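Local coordinates for RNA-binding protein Unr (Drosophila melanogaster, PDB 4QQB) that binds RNA through several cold-shock domains, the first of which is seen here on RNA, and regulates dosage compensation in both sexes of the fly, at residues E7-Y18 with C23-F34. Residues are numbered along the deposited sequence; the frame is centred on the assembly and turned at random.
Sequences ETGIIEKLLHSY and CCERQARLFFHF. With nucleotides of chain A.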
ATOM      1  N   GLU E   7     -13.195 -19.936  23.916  1.00101.39           N
ATOM      2  CA  GLU E   7     -12.317 -20.420  24.983  1.00 98.97           C
ATOM      3  C   GLU E   7     -11.518 -19.255  25.591  1.00 95.95           C
ATOM      4  O   GLU E   7     -11.717 -18.097  25.206  1.00 89.63           O
ATOM      5  CB  GLU E   7     -11.409 -21.557  24.482  1.00101.74           C
ATOM      6  CG  GLU E   7     -10.533 -21.241  23.276  1.00104.93           C
ATOM      7  CD  GLU E   7      -9.359 -22.208  23.138  1.00110.02           C
ATOM      8  OE1 GLU E   7      -8.598 -22.371  24.124  1.00114.07           O
ATOM      9  OE2 GLU E   7      -9.187 -22.797  22.047  1.00105.52           O
ATOM     10  N   THR E   8     -10.635 -19.558  26.543  1.00 93.26           N
ATOM     11  CA  THR E   8      -9.964 -18.525  27.333  1.00 91.88           C
ATOM     12  C   THR E   8      -8.439 -18.608  27.276  1.00 93.69           C
ATOM     13  O   THR E   8      -7.858 -19.668  26.996  1.00 92.18           O
ATOM     14  CB  THR E   8     -10.380 -18.606  28.811  1.00 90.92           C
ATOM     15  OG1 THR E   8      -9.812 -19.778  29.407  1.00 92.21           O
ATOM     16  CG2 THR E   8     -11.893 -18.658  28.944  1.00 91.05           C
ATOM     17  N   GLY E   9      -7.807 -17.474  27.568  1.00 93.42           N
ATOM     18  CA  GLY E   9      -6.349 -17.367  27.566  1.00 92.77           C
ATOM     19  C   GLY E   9      -5.837 -16.092  28.220  1.00 91.49           C
ATOM     20  O   GLY E   9      -6.618 -15.201  28.577  1.00 88.69           O
ATOM     21  N   ILE E  10      -4.517 -16.012  28.377  1.00 89.86           N
ATOM     22  CA  ILE E  10      -3.863 -14.849  28.979  1.00 91.53           C
ATOM     23  C   ILE E  10      -2.991 -14.153  27.938  1.00 86.29           C
ATOM     24  O   ILE E  10      -2.342 -14.818  27.125  1.00 87.60           O
ATOM     25  CB  ILE E  10      -2.940 -15.247  30.159  1.00 98.49           C
ATOM     26  CG1 ILE E  10      -3.528 -16.401  30.992  1.00103.42           C
ATOM     27  CG2 ILE E  10      -2.635 -14.033  31.035  1.00 97.82           C
ATOM     28  CD1 ILE E  10      -4.845 -16.088  31.668  1.00108.06           C
ATOM     29  N   ILE E  11      -2.954 -12.822  27.992  1.00 77.96           N
ATOM     30  CA  ILE E  11      -2.078 -12.033  27.122  1.00 75.26           C
ATOM     31  C   ILE E  11      -0.600 -12.301  27.465  1.00 74.27           C
ATOM     32  O   ILE E  11      -0.142 -12.031  28.571  1.00 72.54           O
ATOM     33  CB  ILE E  11      -2.363 -10.515  27.242  1.00 75.63           C
ATOM     34  CG1 ILE E  11      -3.821 -10.183  26.877  1.00 75.01           C
ATOM     35  CG2 ILE E  11      -1.406  -9.711  26.369  1.00 74.34           C
ATOM     36  CD1 ILE E  11      -4.172 -10.363  25.419  1.00 77.45           C
ATOM     37  N   GLU E  12       0.134 -12.829  26.495  1.00 76.69           N
ATOM     38  CA  GLU E  12       1.528 -13.227  26.664  1.00 82.40           C
ATOM     39  C   GLU E  12       2.514 -12.126  26.269  1.00 83.60           C
ATOM     40  O   GLU E  12       3.575 -11.976  26.881  1.00 79.65           O
ATOM     41  CB  GLU E  12       1.793 -14.461  25.796  1.00 90.51           C
ATOM     42  CG  GLU E  12       2.163 -15.725  26.550  1.00 94.40           C
ATOM     43  CD  GLU E  12       3.644 -16.042  26.461  1.00100.65           C
ATOM     44  OE1 GLU E  12       3.981 -17.239  26.291  1.00101.44           O
ATOM     45  OE2 GLU E  12       4.465 -15.094  26.542  1.00104.63           O
ATOM     46  N   LYS E  13       2.170 -11.398  25.210  1.00 86.58           N
ATOM     47  CA  LYS E  13       3.000 -10.319  24.684  1.00 85.87           C
ATOM     48  C   LYS E  13       2.171  -9.428  23.774  1.00 84.34           C
ATOM     49  O   LYS E  13       1.254  -9.910  23.103  1.00 81.04           O
ATOM     50  CB  LYS E  13       4.178 -10.879  23.882  1.00 87.76           C
ATOM     51  CG  LYS E  13       4.971  -9.798  23.163  1.00 89.01           C
ATOM     52  CD  LYS E  13       6.376 -10.228  22.790  1.00 89.70           C
ATOM     53  CE  LYS E  13       7.265  -9.008  22.604  1.00 90.78           C
ATOM     54  NZ  LYS E  13       8.684  -9.396  22.387  1.00 95.34           N
ATOM     55  N   LEU E  14       2.515  -8.140  23.745  1.00 83.39           N
ATOM     56  CA  LEU E  14       1.851  -7.172  22.877  1.00 83.66           C
ATOM     57  C   LEU E  14       2.835  -6.376  22.025  1.00 85.41           C
ATOM     58  O   LEU E  14       3.907  -5.990  22.493  1.00 88.96           O
ATOM     59  CB  LEU E  14       1.035  -6.198  23.714  1.00 86.06           C
ATOM     60  CG  LEU E  14      -0.100  -6.812  24.525  1.00 91.88           C
ATOM     61  CD1 LEU E  14      -0.715  -5.753  25.423  1.00 95.14           C
ATOM     62  CD2 LEU E  14      -1.160  -7.419  23.619  1.00 95.25           C
ATOM     63  N   LEU E  15       2.453  -6.145  20.772  1.00 85.12           N
ATOM     64  CA  LEU E  15       3.139  -5.221  19.877  1.00 85.93           C
ATOM     65  C   LEU E  15       2.190  -4.048  19.622  1.00 86.84           C
ATOM     66  O   LEU E  15       1.138  -3.975  20.250  1.00 93.59           O
ATOM     67  CB  LEU E  15       3.498  -5.929  18.574  1.00 87.19           C
ATOM     68  CG  LEU E  15       4.535  -7.057  18.652  1.00 87.98           C
ATOM     69  CD1 LEU E  15       5.862  -6.547  19.200  1.00 87.10           C
ATOM     70  CD2 LEU E  15       4.033  -8.239  19.467  1.00 89.48           C
ATOM     71  N   HIS E  16       2.539  -3.134  18.717  1.00 87.38           N
ATOM     72  CA  HIS E  16       1.690  -1.957  18.464  1.00 87.92           C
ATOM     73  C   HIS E  16       0.372  -2.304  17.766  1.00 84.00           C
ATOM     74  O   HIS E  16      -0.586  -1.541  17.838  1.00 84.09           O
ATOM     75  CB  HIS E  16       2.432  -0.894  17.644  1.00 90.60           C
ATOM     76  CG  HIS E  16       3.721  -0.450  18.258  1.00 99.70           C
ATOM     77  ND1 HIS E  16       4.831  -0.130  17.506  1.00106.66           N
ATOM     78  CD2 HIS E  16       4.087  -0.295  19.553  1.00104.82           C
ATOM     79  CE1 HIS E  16       5.823   0.211  18.312  1.00111.20           C
ATOM     80  NE2 HIS E  16       5.397   0.118  19.559  1.00107.65           N
ATOM     81  N   SER E  17       0.333  -3.447  17.088  1.00 81.28           N
ATOM     82  CA  SER E  17      -0.810  -3.815  16.262  1.00 77.56           C
ATOM     83  C   SER E  17      -1.381  -5.216  16.507  1.00 76.30           C
ATOM     84  O   SER E  17      -2.522  -5.499  16.144  1.00 74.98           O
ATOM     85  CB  SER E  17      -0.394  -3.708  14.809  1.00 77.37           C
ATOM     86  OG  SER E  17      -1.531  -3.681  13.983  1.00 84.45           O
ATOM     87  N   TYR E  18      -0.592  -6.100  17.100  1.00 75.56           N
ATOM     88  CA  TYR E  18      -1.023  -7.467  17.320  1.00 74.97           C
ATOM     89  C   TYR E  18      -0.455  -7.943  18.634  1.00 73.85           C
ATOM     90  O   TYR E  18       0.297  -7.222  19.289  1.00 71.23           O
ATOM     91  CB  TYR E  18      -0.559  -8.368  16.169  1.00 78.08           C
ATOM     92  CG  TYR E  18       0.920  -8.267  15.835  1.00 79.51           C
ATOM     93  CD1 TYR E  18       1.400  -7.253  15.014  1.00 79.59           C
ATOM     94  CD2 TYR E  18       1.833  -9.194  16.327  1.00 80.89           C
ATOM     95  CE1 TYR E  18       2.745  -7.159  14.702  1.00 81.21           C
ATOM     96  CE2 TYR E  18       3.179  -9.111  16.017  1.00 81.55           C
ATOM     97  CZ  TYR E  18       3.629  -8.091  15.205  1.00 83.58           C
ATOM     98  OH  TYR E  18       4.965  -7.998  14.894  1.00 90.07           O
ATOM     99  N   CYS E  23      -3.125 -19.910  25.643  1.00101.95           N
ATOM    100  CA  CYS E  23      -4.446 -20.514  25.777  1.00107.71           C
ATOM    101  C   CYS E  23      -4.518 -21.342  27.049  1.00105.87           C
ATOM    102  O   CYS E  23      -3.576 -22.061  27.389  1.00 98.12           O
ATOM    103  CB  CYS E  23      -4.756 -21.401  24.570  1.00112.35           C
ATOM    104  SG  CYS E  23      -4.880 -20.524  22.996  1.00111.11           S
ATOM    105  N   CYS E  24      -5.641 -21.241  27.749  1.00109.35           N
ATOM    106  CA  CYS E  24      -5.812 -21.949  29.012  1.00111.16           C
ATOM    107  C   CYS E  24      -6.213 -23.393  28.771  1.00110.42           C
ATOM    108  O   CYS E  24      -5.506 -24.311  29.188  1.00106.45           O
ATOM    109  CB  CYS E  24      -6.849 -21.245  29.879  1.00112.03           C
ATOM    110  SG  CYS E  24      -6.331 -19.585  30.363  1.00116.48           S
ATOM    111  N   GLU E  25      -7.331 -23.586  28.075  1.00112.03           N
ATOM    112  CA  GLU E  25      -7.854 -24.929  27.789  1.00111.32           C
ATOM    113  C   GLU E  25      -7.428 -25.427  26.402  1.00109.19           C
ATOM    114  O   GLU E  25      -8.243 -25.902  25.615  1.00111.00           O
ATOM    115  CB  GLU E  25      -9.377 -24.955  27.961  1.00112.15           C
ATOM    116  CG  GLU E  25     -10.155 -24.036  27.031  1.00113.55           C
ATOM    117  CD  GLU E  25     -11.072 -23.094  27.786  1.00114.99           C
ATOM    118  OE1 GLU E  25     -10.542 -22.229  28.515  1.00115.53           O
ATOM    119  OE2 GLU E  25     -12.310 -23.209  27.648  1.00114.36           O
ATOM    120  N   ARG E  26      -6.125 -25.342  26.147  1.00108.11           N
ATOM    121  CA  ARG E  26      -5.513 -25.671  24.862  1.00104.44           C
ATOM    122  C   ARG E  26      -4.023 -25.392  25.017  1.00101.93           C
ATOM    123  O   ARG E  26      -3.643 -24.321  25.487  1.00101.06           O
ATOM    124  CB  ARG E  26      -6.103 -24.796  23.745  1.00107.09           C
ATOM    125  CG  ARG E  26      -5.214 -24.590  22.518  1.00109.13           C
ATOM    126  CD  ARG E  26      -5.537 -25.523  21.360  1.00109.39           C
ATOM    127  NE  ARG E  26      -6.569 -24.950  20.496  1.00111.11           N
ATOM    128  CZ  ARG E  26      -7.875 -25.212  20.567  1.00113.72           C
ATOM    129  NH1 ARG E  26      -8.366 -26.067  21.458  1.00123.47           N
ATOM    130  NH2 ARG E  26      -8.709 -24.614  19.726  1.00107.60           N
ATOM    131  N   GLN E  27      -3.178 -26.343  24.643  1.00101.47           N
ATOM    132  CA  GLN E  27      -1.743 -26.102  24.672  1.00104.67           C
ATOM    133  C   GLN E  27      -1.321 -25.417  23.378  1.00105.57           C
ATOM    134  O   GLN E  27      -0.958 -26.077  22.404  1.00107.45           O
ATOM    135  CB  GLN E  27      -0.973 -27.403  24.867  1.00111.11           C
ATOM    136  CG  GLN E  27       0.532 -27.200  24.926  1.00118.80           C
ATOM    137  CD  GLN E  27       1.259 -28.405  25.473  1.00124.76           C
ATOM    138  OE1 GLN E  27       2.090 -28.285  26.374  1.00128.35           O
ATOM    139  NE2 GLN E  27       0.945 -29.582  24.938  1.00127.00           N
ATOM    140  N   ALA E  28      -1.385 -24.087  23.371  1.00102.14           N
ATOM    141  CA  ALA E  28      -1.080 -23.301  22.179  1.00 94.14           C
ATOM    142  C   ALA E  28      -0.910 -21.835  22.523  1.00 93.53           C
ATOM    143  O   ALA E  28      -1.570 -21.320  23.431  1.00 93.46           O
ATOM    144  CB  ALA E  28      -2.185 -23.452  21.150  1.00 92.18           C
ATOM    145  N   ARG E  29      -0.031 -21.173  21.776  1.00 91.66           N
ATOM    146  CA  ARG E  29       0.212 -19.739  21.910  1.00 90.24           C
ATOM    147  C   ARG E  29      -0.192 -19.030  20.608  1.00 90.55           C
ATOM    148  O   ARG E  29       0.555 -19.054  19.629  1.00 90.37           O
ATOM    149  CB  ARG E  29       1.689 -19.510  22.217  1.00 86.78           C
ATOM    150  CG  ARG E  29       2.104 -18.058  22.358  1.00 84.99           C
ATOM    151  CD  ARG E  29       3.564 -17.988  22.772  1.00 85.65           C
ATOM    152  NE  ARG E  29       4.043 -16.618  22.930  1.00 82.96           N
ATOM    153  CZ  ARG E  29       4.366 -15.812  21.924  1.00 84.20           C
ATOM    154  NH1 ARG E  29       4.262 -16.223  20.665  1.00 86.48           N
ATOM    155  NH2 ARG E  29       4.794 -14.581  22.180  1.00 87.37           N
ATOM    156  N   LEU E  30      -1.368 -18.402  20.600  1.00 86.43           N
ATOM    157  CA  LEU E  30      -1.953 -17.871  19.362  1.00 82.22           C
ATOM    158  C   LEU E  30      -1.626 -16.411  19.093  1.00 80.96           C
ATOM    159  O   LEU E  30      -1.485 -15.603  20.006  1.00 78.77           O
ATOM    160  CB  LEU E  30      -3.480 -18.030  19.361  1.00 81.62           C
ATOM    161  CG  LEU E  30      -4.033 -19.460  19.413  1.00 84.74           C
ATOM    162  CD1 LEU E  30      -5.553 -19.444  19.377  1.00 84.95           C
ATOM    163  CD2 LEU E  30      -3.479 -20.316  18.281  1.00 86.98           C
ATOM    164  N   PHE E  31      -1.518 -16.105  17.807  1.00 84.46           N
ATOM    165  CA  PHE E  31      -1.424 -14.742  17.302  1.00 82.73           C
ATOM    166  C   PHE E  31      -2.826 -14.136  17.281  1.00 75.94           C
ATOM    167  O   PHE E  31      -3.814 -14.850  17.128  1.00 71.28           O
ATOM    168  CB  PHE E  31      -0.837 -14.782  15.879  1.00 86.68           C
ATOM    169  CG  PHE E  31      -0.864 -13.461  15.158  1.00 87.65           C
ATOM    170  CD1 PHE E  31      -1.992 -13.059  14.455  1.00 85.81           C
ATOM    171  CD2 PHE E  31       0.246 -12.625  15.167  1.00 86.57           C
ATOM    172  CE1 PHE E  31      -2.019 -11.843  13.792  1.00 84.70           C
ATOM    173  CE2 PHE E  31       0.224 -11.411  14.506  1.00 83.67           C
ATOM    174  CZ  PHE E  31      -0.909 -11.020  13.818  1.00 84.16           C
ATOM    175  N   PHE E  32      -2.914 -12.823  17.438  1.00 73.22           N
ATOM    176  CA  PHE E  32      -4.172 -12.120  17.214  1.00 74.63           C
ATOM    177  C   PHE E  32      -3.911 -10.674  16.828  1.00 72.76           C
ATOM    178  O   PHE E  32      -3.015 -10.036  17.376  1.00 74.29           O
ATOM    179  CB  PHE E  32      -5.078 -12.193  18.452  1.00 77.38           C
ATOM    180  CG  PHE E  32      -4.745 -11.189  19.520  1.00 77.86           C
ATOM    181  CD1 PHE E  32      -3.831 -11.493  20.514  1.00 78.48           C
ATOM    182  CD2 PHE E  32      -5.352  -9.938  19.532  1.00 80.58           C
ATOM    183  CE1 PHE E  32      -3.529 -10.571  21.503  1.00 80.14           C
ATOM    184  CE2 PHE E  32      -5.049  -9.007  20.510  1.00 79.23           C
ATOM    185  CZ  PHE E  32      -4.137  -9.326  21.498  1.00 81.22           C
ATOM    186  N   HIS E  33      -4.696 -10.168  15.884  1.00 73.53           N
ATOM    187  CA  HIS E  33      -4.577  -8.786  15.435  1.00 78.33           C
ATOM    188  C   HIS E  33      -5.592  -7.913  16.179  1.00 79.53           C
ATOM    189  O   HIS E  33      -6.682  -8.371  16.521  1.00 79.64           O
ATOM    190  CB  HIS E  33      -4.803  -8.709  13.921  1.00 79.47           C
ATOM    191  CG  HIS E  33      -4.428  -7.390  13.322  1.00 82.39           C
ATOM    192  ND1 HIS E  33      -5.331  -6.589  12.660  1.00 83.71           N
ATOM    193  CD2 HIS E  33      -3.250  -6.724  13.298  1.00 84.28           C
ATOM    194  CE1 HIS E  33      -4.726  -5.488  12.250  1.00 82.24           C
ATOM    195  NE2 HIS E  33      -3.460  -5.549  12.618  1.00 81.88           N
ATOM    196  N   PHE E  34      -5.242  -6.651  16.416  1.00 79.19           N
ATOM    197  CA  PHE E  34      -6.124  -5.749  17.164  1.00 82.01           C
ATOM    198  C   PHE E  34      -7.470  -5.485  16.477  1.00 83.54           C
ATOM    199  O   PHE E  34      -8.398  -4.984  17.114  1.00 89.04           O
ATOM    200  CB  PHE E  34      -5.408  -4.434  17.508  1.00 80.52           C
ATOM    201  CG  PHE E  34      -4.263  -4.595  18.483  1.00 80.55           C
ATOM    202  CD1 PHE E  34      -4.062  -5.792  19.187  1.00 80.00           C
ATOM    203  CD2 PHE E  34      -3.395  -3.535  18.722  1.00 79.60           C
ATOM    204  CE1 PHE E  34      -3.013  -5.922  20.082  1.00 78.72           C
ATOM    205  CE2 PHE E  34      -2.343  -3.665  19.615  1.00 77.37           C
ATOM    206  CZ  PHE E  34      -2.153  -4.859  20.295  1.00 77.77           C
TER
ATOM    207  P     G A  10      -0.199   1.406  13.402  1.00 78.08           P
ATOM    208  OP1   G A  10      -0.252   0.754  14.742  1.00 73.90           O
ATOM    209  OP2   G A  10       0.699   2.571  13.179  1.00 77.92           O
ATOM    210  O5'   G A  10       0.165   0.311  12.299  1.00 77.72           O
ATOM    211  C5'   G A  10       0.627  -1.008  12.657  1.00 73.52           C
ATOM    212  C4'   G A  10       1.604  -1.515  11.623  1.00 72.61           C
ATOM    213  O4'   G A  10       2.955  -1.178  12.038  1.00 77.22           O
ATOM    214  C3'   G A  10       1.585  -3.021  11.394  1.00 71.97           C
ATOM    215  O3'   G A  10       0.827  -3.342  10.242  1.00 69.40           O
ATOM    216  C2'   G A  10       3.050  -3.366  11.165  1.00 76.05           C
ATOM    217  O2'   G A  10       3.427  -3.236   9.809  1.00 78.74           O
ATOM    218  C1'   G A  10       3.757  -2.342  12.051  1.00 80.04           C
ATOM    219  N9    G A  10       3.953  -2.761  13.439  1.00 83.45           N
ATOM    220  C8    G A  10       3.100  -3.516  14.208  1.00 84.55           C
ATOM    221  N7    G A  10       3.552  -3.731  15.414  1.00 86.93           N
ATOM    222  C5    G A  10       4.777  -3.082  15.443  1.00 90.30           C
ATOM    223  C6    G A  10       5.732  -2.968  16.488  1.00 90.84           C
ATOM    224  O6    G A  10       5.676  -3.427  17.635  1.00 89.09           O
ATOM    225  N1    G A  10       6.837  -2.223  16.091  1.00 92.75           N
ATOM    226  C2    G A  10       7.005  -1.659  14.850  1.00 94.56           C
ATOM    227  N2    G A  10       8.143  -0.976  14.659  1.00100.44           N
ATOM    228  N3    G A  10       6.124  -1.758  13.867  1.00 93.97           N
ATOM    229  C4    G A  10       5.041  -2.478  14.232  1.00 91.14           C
ATOM    230  P     C A  11      -0.470  -4.248  10.375  1.00 65.31           P
ATOM    231  OP1   C A  11      -1.378  -3.892   9.267  1.00 63.80           O
ATOM    232  OP2   C A  11      -0.952  -4.151  11.766  1.00 61.20           O
ATOM    233  O5'   C A  11       0.080  -5.719  10.104  1.00 65.94           O
ATOM    234  C5'   C A  11       0.847  -6.420  11.097  1.00 68.81           C
ATOM    235  C4'   C A  11       0.584  -7.903  11.006  1.00 71.28           C
ATOM    236  O4'   C A  11      -0.822  -8.170  11.271  1.00 72.10           O
ATOM    237  C3'   C A  11       0.879  -8.538   9.651  1.00 74.06           C
ATOM    238  O3'   C A  11       1.501  -9.806   9.827  1.00 74.83           O
ATOM    239  C2'   C A  11      -0.508  -8.704   9.039  1.00 70.26           C
ATOM    240  O2'   C A  11      -0.564  -9.728   8.071  1.00 69.91           O
ATOM    241  C1'   C A  11      -1.329  -9.038  10.278  1.00 71.25           C
ATOM    242  N1    C A  11      -2.774  -8.793  10.133  1.00 70.72           N
ATOM    243  C2    C A  11      -3.671  -9.868  10.231  1.00 70.71           C
ATOM    244  O2    C A  11      -3.226 -11.008  10.431  1.00 69.73           O
ATOM    245  N3    C A  11      -4.996  -9.636  10.101  1.00 71.99           N
ATOM    246  C4    C A  11      -5.438  -8.393   9.887  1.00 73.95           C
ATOM    247  N4    C A  11      -6.754  -8.210   9.765  1.00 72.87           N
ATOM    248  C5    C A  11      -4.548  -7.284   9.782  1.00 75.48           C
ATOM    249  C6    C A  11      -3.237  -7.526   9.916  1.00 70.92           C
ATOM    250  P     A A  12       3.056  -9.992   9.515  1.00 75.49           P
ATOM    251  OP1   A A  12       3.660  -8.636   9.324  1.00 73.13           O
ATOM    252  OP2   A A  12       3.183 -11.011   8.450  1.00 70.29           O
ATOM    253  O5'   A A  12       3.594 -10.686  10.845  1.00 73.01           O
ATOM    254  C5'   A A  12       4.350  -9.951  11.824  1.00 73.68           C
ATOM    255  C4'   A A  12       4.911 -10.897  12.853  1.00 71.60           C
ATOM    256  O4'   A A  12       3.821 -11.685  13.397  1.00 73.07           O
ATOM    257  C3'   A A  12       5.937 -11.903  12.327  1.00 74.41           C
ATOM    258  O3'   A A  12       6.958 -12.159  13.288  1.00 74.09           O
ATOM    259  C2'   A A  12       5.088 -13.142  12.054  1.00 73.02           C
ATOM    260  O2'   A A  12       5.775 -14.371  12.143  1.00 73.29           O
ATOM    261  C1'   A A  12       4.074 -13.062  13.187  1.00 73.23           C
ATOM    262  N9    A A  12       2.802 -13.724  12.906  1.00 71.83           N
ATOM    263  C8    A A  12       1.785 -13.288  12.094  1.00 70.81           C
ATOM    264  N7    A A  12       0.746 -14.087  12.074  1.00 70.40           N
ATOM    265  C5    A A  12       1.102 -15.117  12.932  1.00 72.67           C
ATOM    266  C6    A A  12       0.430 -16.284  13.339  1.00 78.20           C
ATOM    267  N6    A A  12      -0.791 -16.621  12.916  1.00 78.80           N
ATOM    268  N1    A A  12       1.061 -17.100  14.211  1.00 79.30           N
ATOM    269  C2    A A  12       2.289 -16.763  14.630  1.00 78.61           C
ATOM    270  N3    A A  12       3.023 -15.696  14.318  1.00 75.12           N
ATOM    271  C4    A A  12       2.363 -14.904  13.455  1.00 72.07           C
TER
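Tyr18 and Phe31 meet as near-parallel rings slid apart, planes at 30° and centroids 5.2 Å apart, so they barely overlap. The anti torsion of Phe31 (chi1 172°), with CG opposite its own backbone N, sends the ring toward the RNA, where the adenine of A12 of chain A stacks over one face, its N7 3.4 Å above the ring centre. His33 takes the cytosine of C11 of chain A over its ring face, while its NE2 gives a hydrogen bond of 3.0 Å to OP2 of that nucleotide and its ND1 is hydrogen-bonded to Ser35 OG, so both ring nitrogens are engaged. Tyr18 reaches further, its hydroxyl bonding a guanine base of the RNA; an alanine here would probably leave that guanine N7 without its donor and one side of Phe31 without its neighbour.

Among apolar contacts, CD1 of Ile11 and CD2 of Leu14 both press on Phe32.

Backbone bonds tie both ends. Phe34 N meets Ser17 O at 3.0 Å, and the same oxygen lies over one face of the Phe34 ring, offset toward the rim. Cys24 N bonds Thr8 O nearly straight at 2.8 Å, and beside it Thr8 OG1 donates to Glu25 OE1 at 2.7 Å. Among charged pairs, Glu7 OE2 lies over the guanidinium face of Arg26, 3.0 Å from NH2, an electrostatic pairing without a directed N-H.

Strands 7-14 and 29-33 flank strand 18-23 in the antiparallel sheet, and Tyr18, Phe31 and His33, with the RNA against them, form the aromatic nucleic-acid-binding face of the cold-shock domain, an OB fold.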